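PDB 6JDD: cypemycin cysteine dehydrogenase (decarboxylating) from Streptomyces sp, which catalyses the FAD-dependent oxidative decarboxylation of the C-terminal cysteine of the cypemycin precursor peptide, a step in making its aminovinyl-cysteine group. Local coordinates for residues A95-R107 against I135-P147. Numbering follows the deposited sequence.
Sequences ATLDTVMRLAQGR and IVENNVQTLKLRP. With FAD (flavin-adenine dinucleotide), chain B.
Ala104 and Leu143 meet where two neighbouring helices of a Rossmann-like flavoprotein fold come together. Helices 97-104 and 135-142 follow adjacent parallel strands, 90-95 and 123-127, and cross at 53°. The apolar side is closely packed. Leu143 CD2 lies 3.8 Å from Ala104 CA, and its CD1 crosses to Val100 CG1. Ile125 and Phe151 of the sheet cover this layer. Leu97 CD1 and Val136 CG1 meet tip to tip. Met101 is bent at chi2 (-61°) and chi3 (88°), which brings SD and CE against Asn139 CB.

The Thr142 edge is looser. There Thr142 is partly exposed and only its CG2 comes near Ala104 O. Asn139 bridges the two sides, with CB packed on Met101 and its amide turned to Gln105 at a subunit boundary. Gln105 NE2 reaches Asn139 OD1 at 3.1 Å, from above the carbonyl plane. An alanine here would keep CB against Met101 but would probably leave Gln105 NE2 without its OD1 acceptor, though Gln105 O of a neighbouring subunit also accepts from it. The N-terminal end of helix 97-104 binds FAD: Thr96 OG1 and Thr99 OG1 both donate to O1P, and Leu97 N donates to O2. Within helix 135-142, Asn139 ND2 donates to Ile135 O at 2.7 Å.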
ATOM      1  N   ALA A  95     -33.556 -11.440   3.661  1.00 46.03           N
ATOM      2  CA  ALA A  95     -32.901 -12.288   4.675  1.00 39.38           C
ATOM      3  C   ALA A  95     -32.331 -13.501   3.992  1.00 36.25           C
ATOM      4  O   ALA A  95     -33.075 -14.274   3.488  1.00 39.73           O
ATOM      5  CB  ALA A  95     -33.861 -12.688   5.718  1.00 42.88           C
ATOM      6  N   THR A  96     -31.021 -13.610   4.014  1.00 38.76           N
ATOM      7  CA  THR A  96     -30.310 -14.816   3.529  1.00 40.72           C
ATOM      8  C   THR A  96     -30.606 -16.006   4.469  1.00 41.96           C
ATOM      9  O   THR A  96     -30.895 -15.822   5.670  1.00 34.91           O
ATOM     10  CB  THR A  96     -28.804 -14.552   3.380  1.00 40.50           C
ATOM     11  OG1 THR A  96     -28.325 -14.053   4.633  1.00 38.24           O
ATOM     12  CG2 THR A  96     -28.507 -13.563   2.268  1.00 41.89           C
ATOM     13  N   LEU A  97     -30.379 -17.194   3.934  1.00 41.72           N
ATOM     14  CA  LEU A  97     -30.310 -18.477   4.690  1.00 39.09           C
ATOM     15  C   LEU A  97     -29.341 -18.315   5.854  1.00 40.94           C
ATOM     16  O   LEU A  97     -29.769 -18.578   6.978  1.00 35.44           O
ATOM     17  CB  LEU A  97     -29.881 -19.563   3.707  1.00 40.10           C
ATOM     18  CG  LEU A  97     -29.634 -20.955   4.278  1.00 46.98           C
ATOM     19  CD1 LEU A  97     -30.713 -21.358   5.249  1.00 48.89           C
ATOM     20  CD2 LEU A  97     -29.577 -21.965   3.165  1.00 49.17           C
ATOM     21  N   ASP A  98     -28.149 -17.764   5.592  1.00 38.10           N
ATOM     22  CA  ASP A  98     -27.107 -17.685   6.617  1.00 36.09           C
ATOM     23  C   ASP A  98     -27.533 -16.696   7.708  1.00 32.64           C
ATOM     24  O   ASP A  98     -27.198 -16.924   8.868  1.00 34.08           O
ATOM     25  CB  ASP A  98     -25.739 -17.371   6.022  1.00 37.13           C
ATOM     26  CG  ASP A  98     -24.663 -17.771   7.011  1.00 40.19           C
ATOM     27  OD1 ASP A  98     -24.556 -18.982   7.287  1.00 39.35           O
ATOM     28  OD2 ASP A  98     -23.980 -16.861   7.539  1.00 45.64           O
ATOM     29  N   THR A  99     -28.171 -15.607   7.361  1.00 34.10           N
ATOM     30  CA  THR A  99     -28.524 -14.601   8.401  1.00 41.36           C
ATOM     31  C   THR A  99     -29.532 -15.288   9.329  1.00 38.52           C
ATOM     32  O   THR A  99     -29.408 -15.161  10.563  1.00 35.52           O
ATOM     33  CB  THR A  99     -28.984 -13.237   7.835  1.00 40.25           C
ATOM     34  OG1 THR A  99     -27.904 -12.350   7.500  1.00 36.27           O
ATOM     35  CG2 THR A  99     -29.842 -12.492   8.835  1.00 34.01           C
ATOM     36  N   VAL A 100     -30.467 -16.033   8.749  1.00 39.74           N
ATOM     37  CA  VAL A 100     -31.521 -16.727   9.534  1.00 38.00           C
ATOM     38  C   VAL A 100     -30.926 -17.849  10.389  1.00 36.53           C
ATOM     39  O   VAL A 100     -31.321 -17.935  11.521  1.00 33.57           O
ATOM     40  CB  VAL A 100     -32.631 -17.202   8.608  1.00 37.55           C
ATOM     41  CG1 VAL A 100     -33.640 -18.040   9.360  1.00 38.86           C
ATOM     42  CG2 VAL A 100     -33.284 -15.982   8.002  1.00 36.95           C
ATOM     43  N   MET A 101     -29.969 -18.622   9.875  1.00 31.27           N
ATOM     44  CA  MET A 101     -29.251 -19.609  10.704  1.00 30.35           C
ATOM     45  C   MET A 101     -28.554 -18.913  11.903  1.00 36.52           C
ATOM     46  O   MET A 101     -28.680 -19.381  13.024  1.00 35.78           O
ATOM     47  CB  MET A 101     -28.252 -20.409   9.870  1.00 31.67           C
ATOM     48  CG  MET A 101     -28.842 -21.203   8.744  1.00 37.33           C
ATOM     49  SD  MET A 101     -30.058 -22.502   9.247  1.00 39.72           S
ATOM     50  CE  MET A 101     -31.588 -21.554   9.264  1.00 33.17           C
ATOM     51  N   ARG A 102     -27.847 -17.810  11.636  1.00 34.47           N
ATOM     52  CA  ARG A 102     -27.121 -17.065  12.701  1.00 33.41           C
ATOM     53  C   ARG A 102     -28.109 -16.578  13.769  1.00 33.45           C
ATOM     54  O   ARG A 102     -27.757 -16.625  14.965  1.00 36.04           O
ATOM     55  CB  ARG A 102     -26.346 -15.890  12.096  1.00 36.57           C
ATOM     56  CG  ARG A 102     -25.046 -16.290  11.412  1.00 38.89           C
ATOM     57  CD  ARG A 102     -24.031 -15.163  11.398  1.00 45.33           C
ATOM     58  NE  ARG A 102     -24.378 -14.114  10.449  1.00 52.69           N
ATOM     59  CZ  ARG A 102     -24.250 -12.813  10.687  1.00 50.29           C
ATOM     60  NH1 ARG A 102     -23.780 -12.395  11.849  1.00 40.39           N
ATOM     61  NH2 ARG A 102     -24.594 -11.936   9.760  1.00 55.41           N
ATOM     62  N   LEU A 103     -29.294 -16.128  13.344  1.00 35.40           N
ATOM     63  CA  LEU A 103     -30.334 -15.610  14.260  1.00 38.97           C
ATOM     64  C   LEU A 103     -30.885 -16.764  15.110  1.00 36.01           C
ATOM     65  O   LEU A 103     -30.946 -16.653  16.314  1.00 33.50           O
ATOM     66  CB  LEU A 103     -31.410 -14.968  13.388  1.00 36.74           C
ATOM     67  CG  LEU A 103     -32.486 -14.227  14.144  1.00 38.90           C
ATOM     68  CD1 LEU A 103     -31.904 -13.108  15.024  1.00 34.14           C
ATOM     69  CD2 LEU A 103     -33.475 -13.704  13.126  1.00 48.18           C
ATOM     70  N   ALA A 104     -31.217 -17.862  14.451  1.00 36.71           N
ATOM     71  CA  ALA A 104     -31.708 -19.111  15.059  1.00 39.82           C
ATOM     72  C   ALA A 104     -30.690 -19.684  16.038  1.00 38.99           C
ATOM     73  O   ALA A 104     -31.070 -20.527  16.822  1.00 39.46           O
ATOM     74  CB  ALA A 104     -31.985 -20.120  13.977  1.00 39.67           C
ATOM     75  N   GLN A 105     -29.426 -19.277  15.958  1.00 37.08           N
ATOM     76  CA  GLN A 105     -28.376 -19.919  16.766  1.00 34.58           C
ATOM     77  C   GLN A 105     -27.870 -18.934  17.826  1.00 36.00           C
ATOM     78  O   GLN A 105     -26.831 -19.203  18.457  1.00 38.11           O
ATOM     79  CB  GLN A 105     -27.302 -20.448  15.829  1.00 30.99           C
ATOM     80  CG  GLN A 105     -27.844 -21.626  15.053  1.00 30.67           C
ATOM     81  CD  GLN A 105     -27.054 -21.987  13.811  1.00 41.67           C
ATOM     82  OE1 GLN A 105     -25.946 -21.490  13.583  1.00 44.74           O
ATOM     83  NE2 GLN A 105     -27.631 -22.880  13.006  1.00 42.18           N
ATOM     84  N   GLY A 106     -28.546 -17.817  17.987  1.00 32.80           N
ATOM     85  CA  GLY A 106     -28.179 -16.881  19.070  1.00 39.17           C
ATOM     86  C   GLY A 106     -26.893 -16.107  18.809  1.00 37.41           C
ATOM     87  O   GLY A 106     -26.428 -15.427  19.713  1.00 35.21           O
ATOM     88  N   ARG A 107     -26.410 -16.097  17.581  1.00 38.93           N
ATOM     89  CA  ARG A 107     -25.124 -15.445  17.249  1.00 37.61           C
ATOM     90  C   ARG A 107     -25.261 -13.921  17.369  1.00 35.97           C
ATOM     91  O   ARG A 107     -26.308 -13.362  17.045  1.00 36.64           O
ATOM     92  CB  ARG A 107     -24.665 -15.902  15.866  1.00 35.37           C
ATOM     93  CG  ARG A 107     -24.513 -17.418  15.750  1.00 33.99           C
ATOM     94  CD  ARG A 107     -23.452 -17.957  16.709  1.00 37.37           C
ATOM     95  NE  ARG A 107     -22.227 -17.178  16.641  1.00 37.18           N
ATOM     96  CZ  ARG A 107     -21.232 -17.419  15.831  1.00 40.58           C
ATOM     97  NH1 ARG A 107     -21.279 -18.468  15.058  1.00 39.76           N
ATOM     98  NH2 ARG A 107     -20.157 -16.655  15.799  1.00 45.00           N
ATOM     99  N   ILE A 135     -32.057 -29.788   8.204  1.00 37.43           N
ATOM    100  CA  ILE A 135     -31.313 -29.114   9.281  1.00 36.74           C
ATOM    101  C   ILE A 135     -31.646 -27.628   9.247  1.00 40.41           C
ATOM    102  O   ILE A 135     -31.866 -27.037  10.293  1.00 44.75           O
ATOM    103  CB  ILE A 135     -29.830 -29.383   9.084  1.00 36.61           C
ATOM    104  CG1 ILE A 135     -29.543 -30.838   9.437  1.00 35.69           C
ATOM    105  CG2 ILE A 135     -29.002 -28.415   9.886  1.00 37.92           C
ATOM    106  CD1 ILE A 135     -28.160 -31.250   9.053  1.00 43.17           C
ATOM    107  N   VAL A 136     -31.791 -27.073   8.059  1.00 38.00           N
ATOM    108  CA  VAL A 136     -32.220 -25.651   7.907  1.00 40.83           C
ATOM    109  C   VAL A 136     -33.630 -25.482   8.498  1.00 39.18           C
ATOM    110  O   VAL A 136     -33.870 -24.551   9.238  1.00 41.69           O
ATOM    111  CB  VAL A 136     -32.125 -25.236   6.420  1.00 42.08           C
ATOM    112  CG1 VAL A 136     -32.780 -23.908   6.147  1.00 38.41           C
ATOM    113  CG2 VAL A 136     -30.682 -25.209   5.935  1.00 37.45           C
ATOM    114  N   GLU A 137     -34.544 -26.374   8.148  1.00 41.86           N
ATOM    115  CA  GLU A 137     -35.961 -26.324   8.585  1.00 41.95           C
ATOM    116  C   GLU A 137     -35.963 -26.392  10.119  1.00 37.61           C
ATOM    117  O   GLU A 137     -36.785 -25.693  10.705  1.00 41.87           O
ATOM    118  CB  GLU A 137     -36.796 -27.400   7.880  1.00 38.45           C
ATOM    119  CG  GLU A 137     -37.142 -27.008   6.436  1.00 56.90           C
ATOM    120  CD  GLU A 137     -37.184 -28.110   5.335  1.00 80.48           C
ATOM    121  OE1 GLU A 137     -37.463 -29.336   5.667  1.00 89.01           O
ATOM    122  OE2 GLU A 137     -36.956 -27.771   4.094  1.00 72.64           O
ATOM    123  N   ASN A 138     -35.071 -27.186  10.724  1.00 34.01           N
ATOM    124  CA  ASN A 138     -35.065 -27.289  12.205  1.00 39.89           C
ATOM    125  C   ASN A 138     -34.670 -25.967  12.835  1.00 40.28           C
ATOM    126  O   ASN A 138     -35.319 -25.560  13.831  1.00 40.67           O
ATOM    127  CB  ASN A 138     -34.234 -28.453  12.752  1.00 40.92           C
ATOM    128  CG  ASN A 138     -34.993 -29.755  12.719  1.00 50.96           C
ATOM    129  OD1 ASN A 138     -36.222 -29.821  12.443  1.00 55.52           O
ATOM    130  ND2 ASN A 138     -34.222 -30.794  12.964  1.00 59.11           N
ATOM    131  N   ASN A 139     -33.626 -25.364  12.309  1.00 41.72           N
ATOM    132  CA  ASN A 139     -33.126 -24.015  12.726  1.00 41.50           C
ATOM    133  C   ASN A 139     -34.194 -22.910  12.534  1.00 36.90           C
ATOM    134  O   ASN A 139     -34.364 -22.108  13.446  1.00 39.34           O
ATOM    135  CB  ASN A 139     -31.799 -23.684  12.048  1.00 36.77           C
ATOM    136  CG  ASN A 139     -30.681 -24.509  12.641  1.00 37.70           C
ATOM    137  OD1 ASN A 139     -30.257 -24.266  13.740  1.00 50.26           O
ATOM    138  ND2 ASN A 139     -30.313 -25.599  12.016  1.00 36.39           N
ATOM    139  N   VAL A 140     -34.930 -22.925  11.437  1.00 36.61           N
ATOM    140  CA  VAL A 140     -36.139 -22.057  11.263  1.00 38.84           C
ATOM    141  C   VAL A 140     -37.243 -22.319  12.321  1.00 43.56           C
ATOM    142  O   VAL A 140     -37.846 -21.305  12.782  1.00 38.38           O
ATOM    143  CB  VAL A 140     -36.723 -22.311   9.878  1.00 40.40           C
ATOM    144  CG1 VAL A 140     -38.068 -21.642   9.760  1.00 34.18           C
ATOM    145  CG2 VAL A 140     -35.762 -21.847   8.809  1.00 37.90           C
ATOM    146  N   GLN A 141     -37.522 -23.599  12.666  1.00 44.13           N
ATOM    147  CA  GLN A 141     -38.495 -23.957  13.738  1.00 43.85           C
ATOM    148  C   GLN A 141     -37.989 -23.324  15.043  1.00 41.51           C
ATOM    149  O   GLN A 141     -38.834 -22.879  15.865  1.00 46.99           O
ATOM    150  CB  GLN A 141     -38.689 -25.474  13.954  1.00 45.83           C
ATOM    151  CG  GLN A 141     -39.786 -26.163  13.152  1.00 59.88           C
ATOM    152  CD  GLN A 141     -40.036 -27.561  13.708  1.00 75.61           C
ATOM    153  OE1 GLN A 141     -39.193 -28.181  14.395  1.00 61.23           O
ATOM    154  NE2 GLN A 141     -41.233 -28.089  13.430  1.00 71.19           N
ATOM    155  N   THR A 142     -36.692 -23.358  15.295  1.00 34.61           N
ATOM    156  CA  THR A 142     -36.141 -22.860  16.584  1.00 33.60           C
ATOM    157  C   THR A 142     -36.555 -21.411  16.831  1.00 42.70           C
ATOM    158  O   THR A 142     -36.690 -20.993  18.013  1.00 38.99           O
ATOM    159  CB  THR A 142     -34.629 -23.017  16.676  1.00 34.54           C
ATOM    160  OG1 THR A 142     -34.332 -24.400  16.634  1.00 41.43           O
ATOM    161  CG2 THR A 142     -34.082 -22.526  17.985  1.00 37.89           C
ATOM    162  N   LEU A 143     -36.785 -20.664  15.763  1.00 42.43           N
ATOM    163  CA  LEU A 143     -37.171 -19.249  15.934  1.00 43.18           C
ATOM    164  C   LEU A 143     -38.577 -19.101  16.559  1.00 45.79           C
ATOM    165  O   LEU A 143     -38.848 -18.025  17.109  1.00 46.71           O
ATOM    166  CB  LEU A 143     -37.069 -18.561  14.575  1.00 46.16           C
ATOM    167  CG  LEU A 143     -35.641 -18.278  14.090  1.00 43.98           C
ATOM    168  CD1 LEU A 143     -35.645 -17.854  12.634  1.00 43.68           C
ATOM    169  CD2 LEU A 143     -34.951 -17.221  14.920  1.00 35.90           C
ATOM    170  N   LYS A 144     -39.429 -20.138  16.587  1.00 43.12           N
ATOM    171  CA  LYS A 144     -40.723 -20.039  17.306  1.00 45.11           C
ATOM    172  C   LYS A 144     -40.508 -19.914  18.816  1.00 44.57           C
ATOM    173  O   LYS A 144     -41.468 -19.508  19.484  1.00 47.26           O
ATOM    174  CB  LYS A 144     -41.641 -21.204  16.943  1.00 45.89           C
ATOM    175  CG  LYS A 144     -42.379 -20.988  15.629  1.00 51.63           C
ATOM    176  CD  LYS A 144     -42.520 -22.261  14.867  1.00 56.95           C
ATOM    177  CE  LYS A 144     -43.591 -22.230  13.807  1.00 71.58           C
ATOM    178  NZ  LYS A 144     -44.244 -23.573  13.733  1.00 92.89           N
ATOM    179  N   LEU A 145     -39.317 -20.196  19.358  1.00 42.40           N
ATOM    180  CA  LEU A 145     -39.055 -19.962  20.809  1.00 44.67           C
ATOM    181  C   LEU A 145     -39.098 -18.462  21.150  1.00 50.83           C
ATOM    182  O   LEU A 145     -39.159 -18.102  22.371  1.00 49.87           O
ATOM    183  CB  LEU A 145     -37.700 -20.570  21.161  1.00 49.72           C
ATOM    184  CG  LEU A 145     -37.585 -22.082  20.927  1.00 54.25           C
ATOM    185  CD1 LEU A 145     -36.333 -22.617  21.590  1.00 49.01           C
ATOM    186  CD2 LEU A 145     -38.818 -22.845  21.421  1.00 56.12           C
ATOM    187  N   ARG A 146     -39.042 -17.617  20.122  1.00 45.50           N
ATOM    188  CA  ARG A 146     -39.071 -16.151  20.304  1.00 48.72           C
ATOM    189  C   ARG A 146     -40.424 -15.642  19.845  1.00 46.33           C
ATOM    190  O   ARG A 146     -40.798 -15.776  18.685  1.00 47.00           O
ATOM    191  CB  ARG A 146     -37.926 -15.483  19.539  1.00 57.48           C
ATOM    192  CG  ARG A 146     -36.543 -15.872  20.054  1.00 57.84           C
ATOM    193  CD  ARG A 146     -35.426 -14.979  19.560  1.00 47.87           C
ATOM    194  NE  ARG A 146     -35.627 -13.587  19.937  1.00 45.76           N
ATOM    195  CZ  ARG A 146     -35.056 -12.563  19.322  1.00 44.64           C
ATOM    196  NH1 ARG A 146     -34.245 -12.787  18.305  1.00 42.56           N
ATOM    197  NH2 ARG A 146     -35.302 -11.323  19.707  1.00 44.80           N
ATOM    198  N   PRO A 147     -41.186 -15.007  20.754  1.00 49.00           N
ATOM    199  CA  PRO A 147     -42.551 -14.631  20.429  1.00 46.43           C
ATOM    200  C   PRO A 147     -42.596 -13.477  19.426  1.00 47.92           C
ATOM    201  O   PRO A 147     -43.522 -13.358  18.720  1.00 48.08           O
ATOM    202  CB  PRO A 147     -43.138 -14.278  21.805  1.00 47.43           C
ATOM    203  CG  PRO A 147     -41.934 -13.810  22.649  1.00 42.10           C
ATOM    204  CD  PRO A 147     -40.761 -14.601  22.115  1.00 46.98           C
TER
HETATM  205  PA  FAD B 201     -22.568 -11.149   6.394  1.00 43.25           P
HETATM  206  O1A FAD B 201     -22.400 -10.194   7.530  1.00 46.56           O
HETATM  207  O2A FAD B 201     -22.069 -10.743   5.048  1.00 46.21           O
HETATM  208  O5B FAD B 201     -21.928 -12.566   6.792  1.00 52.39           O
HETATM  209  C5B FAD B 201     -20.540 -12.819   6.456  1.00 51.51           C
HETATM  210  C4B FAD B 201     -19.991 -13.882   7.375  1.00 52.59           C
HETATM  211  O4B FAD B 201     -18.735 -13.422   7.937  1.00 56.08           O
HETATM  212  C3B FAD B 201     -20.871 -14.253   8.576  1.00 49.71           C
HETATM  213  O3B FAD B 201     -20.779 -15.641   8.875  1.00 50.11           O
HETATM  214  C2B FAD B 201     -20.280 -13.396   9.699  1.00 50.24           C
HETATM  215  O2B FAD B 201     -20.526 -13.930  10.982  1.00 54.93           O
HETATM  216  C1B FAD B 201     -18.798 -13.438   9.345  1.00 49.48           C
HETATM  217  N9A FAD B 201     -18.042 -12.298   9.847  1.00 53.81           N
HETATM  218  C8A FAD B 201     -18.277 -11.575  10.991  1.00 67.62           C
HETATM  219  N7A FAD B 201     -17.409 -10.603  11.160  1.00 58.48           N
HETATM  220  C5A FAD B 201     -16.558 -10.696  10.065  1.00 63.88           C
HETATM  221  C6A FAD B 201     -15.433  -9.950   9.665  1.00 58.80           C
HETATM  222  N6A FAD B 201     -14.948  -8.918  10.349  1.00 61.90           N
HETATM  223  N1A FAD B 201     -14.820 -10.318   8.515  1.00 56.88           N
HETATM  224  C2A FAD B 201     -15.313 -11.358   7.829  1.00 64.08           C
HETATM  225  N3A FAD B 201     -16.360 -12.130   8.107  1.00 56.96           N
HETATM  226  C4A FAD B 201     -16.943 -11.739   9.252  1.00 58.70           C
HETATM  227  N1  FAD B 201     -27.831 -16.372  -0.001  1.00 40.43           N
HETATM  228  C2  FAD B 201     -29.134 -16.514   0.332  1.00 41.08           C
HETATM  229  O2  FAD B 201     -29.461 -16.977   1.427  1.00 41.61           O
HETATM  230  N3  FAD B 201     -30.137 -16.160  -0.514  1.00 44.45           N
HETATM  231  C4  FAD B 201     -29.887 -15.636  -1.759  1.00 42.70           C
HETATM  232  O4  FAD B 201     -30.819 -15.331  -2.488  1.00 41.01           O
HETATM  233  C4X FAD B 201     -28.542 -15.471  -2.143  1.00 43.95           C
HETATM  234  N5  FAD B 201     -28.285 -14.973  -3.325  1.00 45.33           N
HETATM  235  C5X FAD B 201     -26.969 -14.823  -3.675  1.00 43.81           C
HETATM  236  C6  FAD B 201     -26.674 -14.289  -4.941  1.00 40.61           C
HETATM  237  C7  FAD B 201     -25.377 -14.110  -5.360  1.00 43.69           C
HETATM  238  C7M FAD B 201     -25.097 -13.535  -6.724  1.00 45.59           C
HETATM  239  C8  FAD B 201     -24.312 -14.470  -4.498  1.00 45.36           C
HETATM  240  C8M FAD B 201     -22.882 -14.283  -4.933  1.00 45.15           C
HETATM  241  C9  FAD B 201     -24.589 -14.995  -3.252  1.00 40.14           C
HETATM  242  C9A FAD B 201     -25.911 -15.181  -2.816  1.00 40.89           C
HETATM  243  N10 FAD B 201     -26.226 -15.709  -1.565  1.00 39.11           N
HETATM  244  C10 FAD B 201     -27.545 -15.873  -1.185  1.00 42.86           C
HETATM  245  C1' FAD B 201     -25.146 -16.096  -0.640  1.00 37.97           C
HETATM  246  C2' FAD B 201     -24.909 -15.048   0.430  1.00 39.74           C
HETATM  247  O2' FAD B 201     -24.409 -13.855  -0.167  1.00 40.44           O
HETATM  248  C3' FAD B 201     -23.910 -15.548   1.477  1.00 39.69           C
HETATM  249  O3' FAD B 201     -24.500 -16.608   2.223  1.00 42.17           O
HETATM  250  C4' FAD B 201     -23.434 -14.460   2.442  1.00 39.62           C
HETATM  251  O4' FAD B 201     -22.491 -15.015   3.362  1.00 39.25           O
HETATM  252  C5' FAD B 201     -24.572 -13.831   3.211  1.00 41.66           C
HETATM  253  O5' FAD B 201     -24.037 -12.948   4.234  1.00 42.42           O
HETATM  254  P   FAD B 201     -25.034 -11.977   5.031  1.00 39.13           P
HETATM  255  O1P FAD B 201     -26.184 -12.786   5.530  1.00 40.26           O
HETATM  256  O2P FAD B 201     -25.308 -10.781   4.179  1.00 38.57           O
HETATM  257  O3P FAD B 201     -24.119 -11.538   6.273  1.00 44.87           O
HETATM  258  O   HOH W   1     -32.755 -15.091  17.962  1.00 33.18           O